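Local atomic coordinates of CalS10 (Micromonospora echinospora, PDB entry 6UK5), a protein that binds S-adenosylmethionine and probably methylates an amino pentose during calicheamicin biosynthesis. Residues Ile48-Val61 with Met106-Cys120. Residues are numbered along the deposited sequence; the frame is centred on the assembly and turned at random.
Sequences IRAARPDAARLLDV and MRTFDLGVTFDAVTC. With SAM (S-adenosylmethionine), chain D.
Strands 57-61 and 115-120 lie side by side and parallel in the central sheet of the Rossmann-like methyltransferase fold, joined by backbone bonds such as Val61 N to Thr119 O and Thr119 N to Leu59 O. At the start of the pair, the Asp116 carboxylate faces the chain that leads from helix 37-51 into strand 57-61. Its OD2 takes two backbone N-H groups: Ala56 N, 2.9 Å away and well above the carboxylate plane, and Arg57 N, 3.1 Å away on the anti lone pair. Its OD1 forms a salt bridge with Arg52 NE (3.0 Å), with an N-H...O angle of 165°, on the anti side but tilted out of the carboxylate plane; the Arg52 chain, extended from CG to NE, crosses the aspartate at about a right angle. Without the carboxylate, as with an alanine here, Arg52 is likely to lose its countercharge and the Ala56 and Arg57 amides their shared acceptor.

Arg57 bends at chi3 (48°), which brings NE and NH2 side-on to the single carbonyl oxygen of Thr114, with NH2 at 2.7 Å. The same guanidinium lies over one face of the Phe115 ring, planes 26° apart, as a cation-pi stack, while Leu59 CB sits over the opposite face, 3.7 Å from the ring centroid. Beyond the ring, Leu59 CD2 meets Leu111 CD1 tip to tip and also reaches Phe109. Asp60 and Thr119 share the other side of the sheet, where Thr119 OG1 donates to Asp60 OD1 (2.8 Å). Near the cofactor, Val61 CG1 packs on Met106 CG (3.5 Å), and Met106 N donates almost straight to adenine N1. Asp116 thus ties the loop after helix 37-51 to strand 115-120, while the Thr114 oxygen and Phe115 face together fix the rotation of the Arg57 guanidinium.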
loop_
_atom_site.group_PDB
_atom_site.type_symbol
_atom_site.label_atom_id
_atom_site.label_comp_id
_atom_site.label_asym_id
_atom_site.label_seq_id
_atom_site.Cartn_x
_atom_site.Cartn_y
_atom_site.Cartn_z
ATOM N N ILE A 48 19.010 -29.539 -14.692
ATOM C CA ILE A 48 20.466 -29.638 -14.716
ATOM C C ILE A 48 20.886 -31.091 -14.546
ATOM O O ILE A 48 21.801 -31.574 -15.223
ATOM C CB ILE A 48 21.085 -28.733 -13.636
ATOM C CG1 ILE A 48 20.816 -27.264 -13.967
ATOM C CG2 ILE A 48 22.582 -28.983 -13.538
ATOM C CD1 ILE A 48 20.993 -26.327 -12.792
ATOM N N ARG A 49 20.222 -31.809 -13.637
ATOM C CA ARG A 49 20.537 -33.218 -13.436
ATOM C C ARG A 49 20.181 -34.044 -14.664
ATOM O O ARG A 49 20.870 -35.022 -14.977
ATOM C CB ARG A 49 19.784 -33.744 -12.214
ATOM C CG ARG A 49 20.195 -33.091 -10.908
ATOM C CD ARG A 49 21.627 -33.429 -10.567
ATOM N NE ARG A 49 22.011 -32.952 -9.245
ATOM C CZ ARG A 49 23.199 -33.174 -8.695
ATOM N NH1 ARG A 49 24.120 -33.866 -9.352
ATOM N NH2 ARG A 49 23.467 -32.704 -7.487
ATOM N N ALA A 50 19.111 -33.670 -15.368
ATOM C CA ALA A 50 18.774 -34.342 -16.617
ATOM C C ALA A 50 19.924 -34.257 -17.613
ATOM O O ALA A 50 20.371 -35.276 -18.151
ATOM C CB ALA A 50 17.506 -33.733 -17.211
ATOM N N ALA A 51 20.418 -33.043 -17.869
ATOM C CA ALA A 51 21.483 -32.846 -18.844
ATOM C C ALA A 51 22.863 -33.204 -18.307
ATOM O O ALA A 51 23.755 -33.521 -19.101
ATOM C CB ALA A 51 21.488 -31.392 -19.323
ATOM N N ARG A 52 23.064 -33.156 -16.993
ATOM C CA ARG A 52 24.376 -33.389 -16.386
ATOM C C ARG A 52 24.149 -34.117 -15.070
ATOM O O ARG A 52 24.147 -33.511 -13.992
ATOM C CB ARG A 52 25.135 -32.074 -16.189
ATOM C CG ARG A 52 26.659 -32.209 -16.209
ATOM C CD ARG A 52 27.316 -30.842 -16.340
ATOM N NE ARG A 52 28.776 -30.888 -16.267
ATOM C CZ ARG A 52 29.564 -31.333 -17.241
ATOM N NH1 ARG A 52 29.043 -31.792 -18.371
ATOM N NH2 ARG A 52 30.880 -31.324 -17.084
ATOM N N PRO A 53 23.939 -35.435 -15.126
ATOM C CA PRO A 53 23.609 -36.184 -13.900
ATOM C C PRO A 53 24.598 -35.988 -12.764
ATOM O O PRO A 53 24.210 -36.101 -11.594
ATOM C CB PRO A 53 23.598 -37.642 -14.384
ATOM C CG PRO A 53 23.268 -37.557 -15.839
ATOM C CD PRO A 53 23.898 -36.284 -16.332
ATOM N N ASP A 54 25.862 -35.695 -13.065
ATOM C CA ASP A 54 26.907 -35.584 -12.056
ATOM C C ASP A 54 27.157 -34.145 -11.610
ATOM O O ASP A 54 28.126 -33.893 -10.887
ATOM C CB ASP A 54 28.205 -36.190 -12.595
ATOM C CG ASP A 54 28.040 -37.637 -13.019
ATOM O OD1 ASP A 54 27.275 -38.370 -12.355
ATOM O OD2 ASP A 54 28.675 -38.036 -14.020
ATOM N N ALA A 55 26.314 -33.202 -12.025
ATOM C CA ALA A 55 26.521 -31.796 -11.701
ATOM C C ALA A 55 26.779 -31.602 -10.212
ATOM O O ALA A 55 26.050 -32.132 -9.371
ATOM C CB ALA A 55 25.297 -30.983 -12.130
ATOM N N ALA A 56 27.824 -30.832 -9.891
ATOM C CA ALA A 56 28.167 -30.577 -8.496
ATOM C C ALA A 56 28.447 -29.102 -8.213
ATOM O O ALA A 56 28.140 -28.612 -7.121
ATOM C CB ALA A 56 29.380 -31.421 -8.096
ATOM N N ARG A 57 29.018 -28.386 -9.178
ATOM C CA ARG A 57 29.385 -26.982 -9.022
ATOM C C ARG A 57 28.438 -26.109 -9.837
ATOM O O ARG A 57 28.304 -26.300 -11.051
ATOM C CB ARG A 57 30.831 -26.747 -9.457
ATOM C CG ARG A 57 31.877 -27.392 -8.563
ATOM C CD ARG A 57 33.252 -27.367 -9.217
ATOM N NE ARG A 57 33.595 -26.053 -9.762
ATOM C CZ ARG A 57 34.004 -25.012 -9.042
ATOM N NH1 ARG A 57 34.122 -25.111 -7.725
ATOM N NH2 ARG A 57 34.291 -23.864 -9.643
ATOM N N LEU A 58 27.791 -25.150 -9.172
ATOM C CA LEU A 58 26.839 -24.258 -9.819
ATOM C C LEU A 58 27.138 -22.808 -9.467
ATOM O O LEU A 58 27.548 -22.500 -8.344
ATOM C CB LEU A 58 25.396 -24.591 -9.416
ATOM C CG LEU A 58 24.320 -23.708 -10.056
ATOM C CD1 LEU A 58 23.079 -24.535 -10.329
ATOM C CD2 LEU A 58 23.960 -22.505 -9.194
ATOM N N LEU A 59 26.924 -21.925 -10.442
ATOM C CA LEU A 59 27.076 -20.483 -10.276
ATOM C C LEU A 59 25.800 -19.794 -10.732
ATOM O O LEU A 59 25.371 -19.974 -11.876
ATOM C CB LEU A 59 28.280 -19.960 -11.067
ATOM C CG LEU A 59 28.378 -18.442 -11.228
ATOM C CD1 LEU A 59 28.774 -17.774 -9.926
ATOM C CD2 LEU A 59 29.377 -18.097 -12.323
ATOM N N ASP A 60 25.198 -19.005 -9.846
ATOM C CA ASP A 60 24.043 -18.183 -10.185
ATOM C C ASP A 60 24.540 -16.776 -10.493
ATOM O O ASP A 60 25.183 -16.142 -9.648
ATOM C CB ASP A 60 23.022 -18.159 -9.049
ATOM C CG ASP A 60 21.715 -17.532 -9.464
ATOM O OD1 ASP A 60 21.514 -17.330 -10.683
ATOM O OD2 ASP A 60 20.894 -17.239 -8.568
ATOM N N VAL A 61 24.245 -16.296 -11.697
ATOM C CA VAL A 61 24.751 -15.021 -12.188
ATOM C C VAL A 61 23.636 -13.990 -12.090
ATOM O O VAL A 61 22.513 -14.233 -12.547
ATOM C CB VAL A 61 25.267 -15.149 -13.630
ATOM C CG1 VAL A 61 25.621 -13.791 -14.183
ATOM C CG2 VAL A 61 26.477 -16.071 -13.675
ATOM N N MET A 106 28.236 -9.161 -15.021
ATOM C CA MET A 106 27.897 -10.263 -15.908
ATOM C C MET A 106 28.663 -10.198 -17.222
ATOM O O MET A 106 29.023 -11.240 -17.783
ATOM C CB MET A 106 26.394 -10.201 -16.174
ATOM C CG MET A 106 25.771 -11.423 -16.779
ATOM S SD MET A 106 23.982 -11.224 -17.017
ATOM C CE MET A 106 23.630 -9.595 -16.349
ATOM N N ARG A 107 28.932 -8.990 -17.722
ATOM C CA ARG A 107 29.580 -8.824 -19.018
ATOM C C ARG A 107 31.085 -9.088 -19.004
ATOM O O ARG A 107 31.673 -9.230 -20.081
ATOM C CB ARG A 107 29.308 -7.412 -19.558
ATOM C CG ARG A 107 27.827 -7.014 -19.570
ATOM C CD ARG A 107 27.613 -5.496 -19.599
ATOM N NE ARG A 107 27.694 -4.856 -18.289
ATOM C CZ ARG A 107 27.239 -3.632 -18.025
ATOM N NH1 ARG A 107 26.673 -2.907 -18.984
ATOM N NH2 ARG A 107 27.353 -3.127 -16.804
ATOM N N THR A 108 31.724 -9.152 -17.833
ATOM C CA THR A 108 33.186 -9.162 -17.766
ATOM C C THR A 108 33.798 -10.074 -16.713
ATOM O O THR A 108 35.027 -10.197 -16.700
ATOM C CB THR A 108 33.736 -7.739 -17.552
ATOM O OG1 THR A 108 33.095 -7.128 -16.424
ATOM C CG2 THR A 108 33.591 -6.893 -18.809
ATOM N N PHE A 109 33.026 -10.696 -15.827
ATOM C CA PHE A 109 33.629 -11.324 -14.661
ATOM C C PHE A 109 34.569 -12.453 -15.080
ATOM O O PHE A 109 34.468 -13.016 -16.175
ATOM C CB PHE A 109 32.552 -11.873 -13.723
ATOM C CG PHE A 109 31.833 -13.085 -14.256
ATOM C CD1 PHE A 109 30.956 -12.983 -15.323
ATOM C CD2 PHE A 109 32.020 -14.326 -13.668
ATOM C CE1 PHE A 109 30.294 -14.100 -15.806
ATOM C CE2 PHE A 109 31.357 -15.442 -14.143
ATOM C CZ PHE A 109 30.495 -15.328 -15.213
ATOM N N ASP A 110 35.498 -12.776 -14.184
ATOM C CA ASP A 110 36.399 -13.908 -14.364
ATOM C C ASP A 110 36.733 -14.452 -12.987
ATOM O O ASP A 110 37.286 -13.728 -12.153
ATOM C CB ASP A 110 37.673 -13.506 -15.108
ATOM C CG ASP A 110 38.545 -14.694 -15.451
ATOM O OD1 ASP A 110 38.373 -15.766 -14.833
ATOM O OD2 ASP A 110 39.404 -14.554 -16.345
ATOM N N LEU A 111 36.402 -15.719 -12.754
ATOM C CA LEU A 111 36.645 -16.360 -11.472
ATOM C C LEU A 111 37.687 -17.462 -11.580
ATOM O O LEU A 111 37.955 -18.148 -10.588
ATOM C CB LEU A 111 35.340 -16.940 -10.918
ATOM C CG LEU A 111 34.152 -15.979 -10.809
ATOM C CD1 LEU A 111 32.840 -16.760 -10.787
ATOM C CD2 LEU A 111 34.270 -15.068 -9.601
ATOM N N GLY A 112 38.293 -17.639 -12.755
ATOM C CA GLY A 112 39.367 -18.589 -12.931
ATOM C C GLY A 112 38.963 -20.040 -12.826
ATOM O O GLY A 112 39.834 -20.913 -12.921
ATOM N N VAL A 113 37.678 -20.329 -12.643
ATOM C CA VAL A 113 37.213 -21.684 -12.389
ATOM C C VAL A 113 36.021 -21.983 -13.283
ATOM O O VAL A 113 35.283 -21.079 -13.689
ATOM C CB VAL A 113 36.832 -21.860 -10.902
ATOM C CG1 VAL A 113 38.081 -21.856 -10.034
ATOM C CG2 VAL A 113 35.863 -20.766 -10.465
ATOM N N THR A 114 35.838 -23.263 -13.597
ATOM C CA THR A 114 34.670 -23.733 -14.325
ATOM C C THR A 114 33.616 -24.257 -13.354
ATOM O O THR A 114 33.901 -24.570 -12.195
ATOM C CB THR A 114 35.034 -24.828 -15.334
ATOM O OG1 THR A 114 35.546 -25.978 -14.647
ATOM C CG2 THR A 114 36.056 -24.322 -16.337
ATOM N N PHE A 115 32.387 -24.353 -13.851
ATOM C CA PHE A 115 31.269 -24.905 -13.103
ATOM C C PHE A 115 30.545 -25.923 -13.973
ATOM O O PHE A 115 30.650 -25.905 -15.203
ATOM C CB PHE A 115 30.292 -23.801 -12.671
ATOM C CG PHE A 115 30.902 -22.765 -11.766
ATOM C CD1 PHE A 115 31.750 -21.800 -12.284
ATOM C CD2 PHE A 115 30.604 -22.733 -10.414
ATOM C CE1 PHE A 115 32.312 -20.838 -11.469
ATOM C CE2 PHE A 115 31.161 -21.770 -9.590
ATOM C CZ PHE A 115 32.015 -20.819 -10.120
ATOM N N ASP A 116 29.808 -26.824 -13.324
ATOM C CA ASP A 116 28.954 -27.744 -14.064
ATOM C C ASP A 116 27.696 -27.070 -14.594
ATOM O O ASP A 116 27.088 -27.579 -15.543
ATOM C CB ASP A 116 28.554 -28.932 -13.187
ATOM C CG ASP A 116 29.725 -29.832 -12.851
ATOM O OD1 ASP A 116 30.347 -30.371 -13.792
ATOM O OD2 ASP A 116 30.016 -29.999 -11.644
ATOM N N ALA A 117 27.294 -25.942 -14.013
ATOM C CA ALA A 117 26.084 -25.259 -14.442
ATOM C C ALA A 117 26.174 -23.792 -14.049
ATOM O O ALA A 117 26.702 -23.460 -12.985
ATOM C CB ALA A 117 24.839 -25.901 -13.820
ATOM N N VAL A 118 25.661 -22.924 -14.916
ATOM C CA VAL A 118 25.585 -21.491 -14.658
ATOM C C VAL A 118 24.166 -21.038 -14.967
ATOM O O VAL A 118 23.664 -21.281 -16.069
ATOM C CB VAL A 118 26.599 -20.700 -15.507
ATOM C CG1 VAL A 118 26.420 -19.206 -15.284
ATOM C CG2 VAL A 118 28.025 -21.144 -15.201
ATOM N N THR A 119 23.521 -20.390 -14.003
ATOM C CA THR A 119 22.144 -19.952 -14.160
ATOM C C THR A 119 22.063 -18.432 -14.159
ATOM O O THR A 119 22.895 -17.744 -13.558
ATOM C CB THR A 119 21.239 -20.509 -13.053
ATOM O OG1 THR A 119 21.549 -19.872 -11.808
ATOM C CG2 THR A 119 21.422 -22.013 -12.906
ATOM N N CYS A 120 21.044 -17.918 -14.851
ATOM C CA CYS A 120 20.797 -16.481 -14.991
ATOM C C CYS A 120 19.278 -16.336 -15.104
ATOM O O CYS A 120 18.717 -16.438 -16.197
ATOM C CB CYS A 120 21.513 -15.899 -16.200
ATOM S SG CYS A 120 21.555 -14.084 -16.268
HETATM N N SAM D . 18.346 -14.252 -9.517
HETATM C CA SAM D . 17.790 -13.047 -8.991
HETATM C C SAM D . 16.410 -13.285 -8.303
HETATM O O SAM D . 15.563 -13.992 -8.904
HETATM O OXT SAM D . 16.252 -12.738 -7.194
HETATM C CB SAM D . 17.645 -12.007 -10.111
HETATM C CG SAM D . 17.555 -10.636 -9.464
HETATM S SD SAM D . 16.829 -9.563 -10.723
HETATM C CE SAM D . 16.195 -8.241 -9.704
HETATM C "C5'" SAM D . 18.218 -8.712 -11.567
HETATM C "C4'" SAM D . 19.583 -8.666 -10.869
HETATM O "O4'" SAM D . 20.608 -8.537 -11.872
HETATM C "C3'" SAM D . 19.766 -7.494 -9.902
HETATM O "O3'" SAM D . 19.828 -7.955 -8.554
HETATM C "C2'" SAM D . 21.103 -6.848 -10.316
HETATM O "O2'" SAM D . 21.963 -6.647 -9.200
HETATM C "C1'" SAM D . 21.698 -7.858 -11.296
HETATM N N9 SAM D . 22.483 -7.268 -12.373
HETATM C C8 SAM D . 22.066 -6.359 -13.312
HETATM N N7 SAM D . 22.972 -6.066 -14.212
HETATM C C5 SAM D . 24.061 -6.839 -13.848
HETATM C C6 SAM D . 25.341 -7.007 -14.411
HETATM N N6 SAM D . 25.775 -6.335 -15.481
HETATM N N1 SAM D . 26.177 -7.890 -13.823
HETATM C C2 SAM D . 25.757 -8.548 -12.739
HETATM N N3 SAM D . 24.582 -8.464 -12.111
HETATM C C4 SAM D . 23.775 -7.589 -12.718
#